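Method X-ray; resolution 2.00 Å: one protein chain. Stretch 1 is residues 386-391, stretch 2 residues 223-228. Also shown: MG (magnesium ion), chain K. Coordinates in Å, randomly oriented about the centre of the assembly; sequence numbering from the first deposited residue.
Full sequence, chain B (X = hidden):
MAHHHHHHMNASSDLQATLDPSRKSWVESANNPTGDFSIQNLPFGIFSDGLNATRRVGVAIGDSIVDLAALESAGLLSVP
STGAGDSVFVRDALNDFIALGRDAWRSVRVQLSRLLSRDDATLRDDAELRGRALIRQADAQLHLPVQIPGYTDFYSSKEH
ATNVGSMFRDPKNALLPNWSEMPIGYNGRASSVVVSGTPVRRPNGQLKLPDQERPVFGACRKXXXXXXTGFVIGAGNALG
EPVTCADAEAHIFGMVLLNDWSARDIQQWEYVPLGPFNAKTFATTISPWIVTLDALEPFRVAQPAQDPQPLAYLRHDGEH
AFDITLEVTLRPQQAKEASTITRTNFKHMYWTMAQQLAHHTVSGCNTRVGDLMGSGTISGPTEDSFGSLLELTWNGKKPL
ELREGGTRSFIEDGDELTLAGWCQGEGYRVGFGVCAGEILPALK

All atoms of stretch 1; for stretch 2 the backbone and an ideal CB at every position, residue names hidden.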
# COMPACT_ATOMS: atom_id res chain seq x y z
N PHE B 386 25.77 -12.90 0.82
CA PHE B 386 25.05 -11.69 0.45
C PHE B 386 23.69 -12.05 -0.12
O PHE B 386 23.50 -13.11 -0.72
CB PHE B 386 25.84 -10.87 -0.56
CG PHE B 386 27.22 -10.49 -0.10
CD1 PHE B 386 27.53 -10.43 1.25
CD2 PHE B 386 28.22 -10.21 -1.02
CE1 PHE B 386 28.81 -10.10 1.68
CE2 PHE B 386 29.50 -9.87 -0.60
CZ PHE B 386 29.79 -9.81 0.75
N GLY B 387 22.73 -11.14 0.06
CA GLY B 387 21.35 -11.41 -0.29
C GLY B 387 20.90 -10.95 -1.66
O GLY B 387 19.69 -10.91 -1.91
N SER B 388 21.82 -10.60 -2.56
CA SER B 388 21.44 -10.19 -3.90
C SER B 388 22.56 -10.53 -4.88
O SER B 388 23.73 -10.52 -4.51
CB SER B 388 21.13 -8.69 -3.96
OG SER B 388 22.31 -7.93 -3.76
N LEU B 389 22.18 -10.80 -6.13
CA LEU B 389 23.20 -10.97 -7.17
C LEU B 389 24.01 -9.70 -7.35
O LEU B 389 25.20 -9.77 -7.67
CB LEU B 389 22.57 -11.38 -8.50
CG LEU B 389 22.11 -12.83 -8.70
CD1 LEU B 389 23.24 -13.79 -8.39
CD2 LEU B 389 20.90 -13.15 -7.85
N LEU B 390 23.39 -8.53 -7.13
CA LEU B 390 24.14 -7.28 -7.17
C LEU B 390 25.35 -7.32 -6.23
O LEU B 390 26.45 -6.92 -6.61
CB LEU B 390 23.21 -6.11 -6.81
CG LEU B 390 23.92 -4.76 -6.62
CD1 LEU B 390 24.47 -4.25 -7.94
CD2 LEU B 390 23.00 -3.73 -5.94
N GLU B 391 25.16 -7.84 -5.02
CA GLU B 391 26.29 -7.97 -4.11
C GLU B 391 27.15 -9.18 -4.46
O GLU B 391 28.38 -9.08 -4.52
CB GLU B 391 25.81 -8.09 -2.66
CG GLU B 391 24.96 -6.92 -2.18
CD GLU B 391 24.15 -7.30 -0.97
OE1 GLU B 391 24.65 -7.11 0.15
OE2 GLU B 391 23.02 -7.80 -1.15
N UNK B 223 17.96 -7.70 -13.66
CA UNK B 223 16.92 -8.29 -12.83
C UNK B 223 17.55 -9.05 -11.68
O UNK B 223 18.42 -9.92 -11.89
CB UNK B 223 16.02 -9.21 -13.65
N UNK B 224 17.12 -8.75 -10.46
CA UNK B 224 17.80 -9.27 -9.28
C UNK B 224 16.77 -9.73 -8.26
O UNK B 224 15.60 -9.34 -8.30
CB UNK B 224 18.73 -8.21 -8.67
N UNK B 225 17.22 -10.59 -7.35
CA UNK B 225 16.45 -10.95 -6.17
C UNK B 225 16.78 -9.96 -5.06
O UNK B 225 17.76 -9.22 -5.13
CB UNK B 225 16.74 -12.39 -5.73
N UNK B 226 15.97 -9.98 -4.00
CA UNK B 226 16.38 -9.45 -2.70
C UNK B 226 15.91 -10.46 -1.67
O UNK B 226 14.70 -10.60 -1.45
CB UNK B 226 15.81 -8.06 -2.43
N UNK B 227 16.87 -11.20 -1.10
CA UNK B 227 16.57 -12.17 -0.06
C UNK B 227 16.16 -11.44 1.21
O UNK B 227 16.94 -10.64 1.75
CB UNK B 227 17.77 -13.08 0.20
N UNK B 228 14.95 -11.71 1.68
CA UNK B 228 14.40 -11.04 2.85
C UNK B 228 13.49 -11.99 3.62
O UNK B 228 13.10 -13.05 3.12
CB UNK B 228 13.64 -9.78 2.44
MG MG K . 13.83 -4.87 -0.68

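Position 223 has extended backbone angles (-83/127), and no atom of stretch 1 lies within 5.5 Å of its ideal CB. The visible atoms therefore set no preference beyond compatibility with a strand. The deposited residue is Leu223, whose side chain makes no contact with stretch 1.

At position 224 the CA-to-CB bond points toward stretch 1, and the ideal CB lies 4.9 Å from Leu390 N and 5.0 Å from Leu389 CB. These residues open a helix, where backbone amides lack the acceptors that a preceding turn would supply; Ser388 OG, at the N-cap, takes up Glu391 N. The gap suits a short acceptor that reaches one atom beyond a hydroxyl: Asp or Asn, with a carboxylate best able to serve two amides at once. In the deposited Asp224, with chi1 at t (-160°), OD1 accepts from Leu389 N at 2.9 Å (139°) and OD2 from Leu390 N at 2.8 Å (154°). OD1 also receives a weak bond from the amide N of the next residue, 225, at 2.7 Å (125°).

At position 225 CA-to-CB points sideways, with the ideal CB 4.7 Å from Leu389 CD2 and 5.0 Å from Gly387 O. The methyl invites an apolar side chain, so Val, Ile, Leu or Met would all be reasonable. Ile225 is deposited; its CG1 comes within 4.0 Å of Leu389 CD2 and 3.8 Å of Gly387 O.

Position 226 directs CA-to-CB away from stretch 1, so that stretch says little about its side chain. The magnesium ion offers better evidence: it lies on the side to which this CB points, at a distance a longer acidic chain could span. Glu226 fits, binding MG through OE2 at 2.2 Å.

Position 227 points its CB toward stretch 1, 3.6 Å from Gly387 O, while its backbone N donates to Gly387 O at 2.9 Å with a nearly linear angle of 177°. Proline would lack the donor hydrogen. Gly387 has no side chain; an ideal CB there would lie 3.5 Å from the deposited CB at 227. Stretch 1 presents a glycine and a carbonyl already used by the backbone, which leaves the side-chain type open, apolar or otherwise; Leu227 is deposited, with chi1 at t (162°).

Position 228 has a sideways CB and no atom of stretch 1 within 5.5 Å of it. The magnesium again favours an acidic chain of sufficient reach. Glu228 supplies OE1 to MG at 2.2 Å.

Stretch 2 223-228: LDIELE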
# COMPACT_ATOMS: atom_id res chain seq x y z
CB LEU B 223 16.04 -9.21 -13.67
CG LEU B 223 14.85 -9.84 -12.98
CD1 LEU B 223 13.88 -8.74 -12.48
CD2 LEU B 223 14.19 -10.82 -13.93
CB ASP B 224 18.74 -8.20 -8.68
CG ASP B 224 19.82 -8.79 -7.78
OD1 ASP B 224 19.82 -10.03 -7.59
OD2 ASP B 224 20.66 -8.03 -7.28
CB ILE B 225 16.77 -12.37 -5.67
CG1 ILE B 225 18.15 -12.38 -5.01
CG2 ILE B 225 16.65 -13.37 -6.81
CD1 ILE B 225 18.53 -13.70 -4.40
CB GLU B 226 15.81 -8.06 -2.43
CG GLU B 226 16.34 -7.01 -3.40
CD GLU B 226 16.36 -5.61 -2.83
OE1 GLU B 226 17.25 -4.82 -3.22
OE2 GLU B 226 15.50 -5.31 -2.00
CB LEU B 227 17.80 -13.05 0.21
CG LEU B 227 17.76 -13.80 1.55
CD1 LEU B 227 16.71 -14.89 1.52
CD2 LEU B 227 19.12 -14.41 1.84
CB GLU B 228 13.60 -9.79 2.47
CG GLU B 228 14.32 -8.82 1.56
CD GLU B 228 13.57 -7.52 1.40
OE1 GLU B 228 13.82 -6.80 0.42
OE2 GLU B 228 12.72 -7.24 2.27
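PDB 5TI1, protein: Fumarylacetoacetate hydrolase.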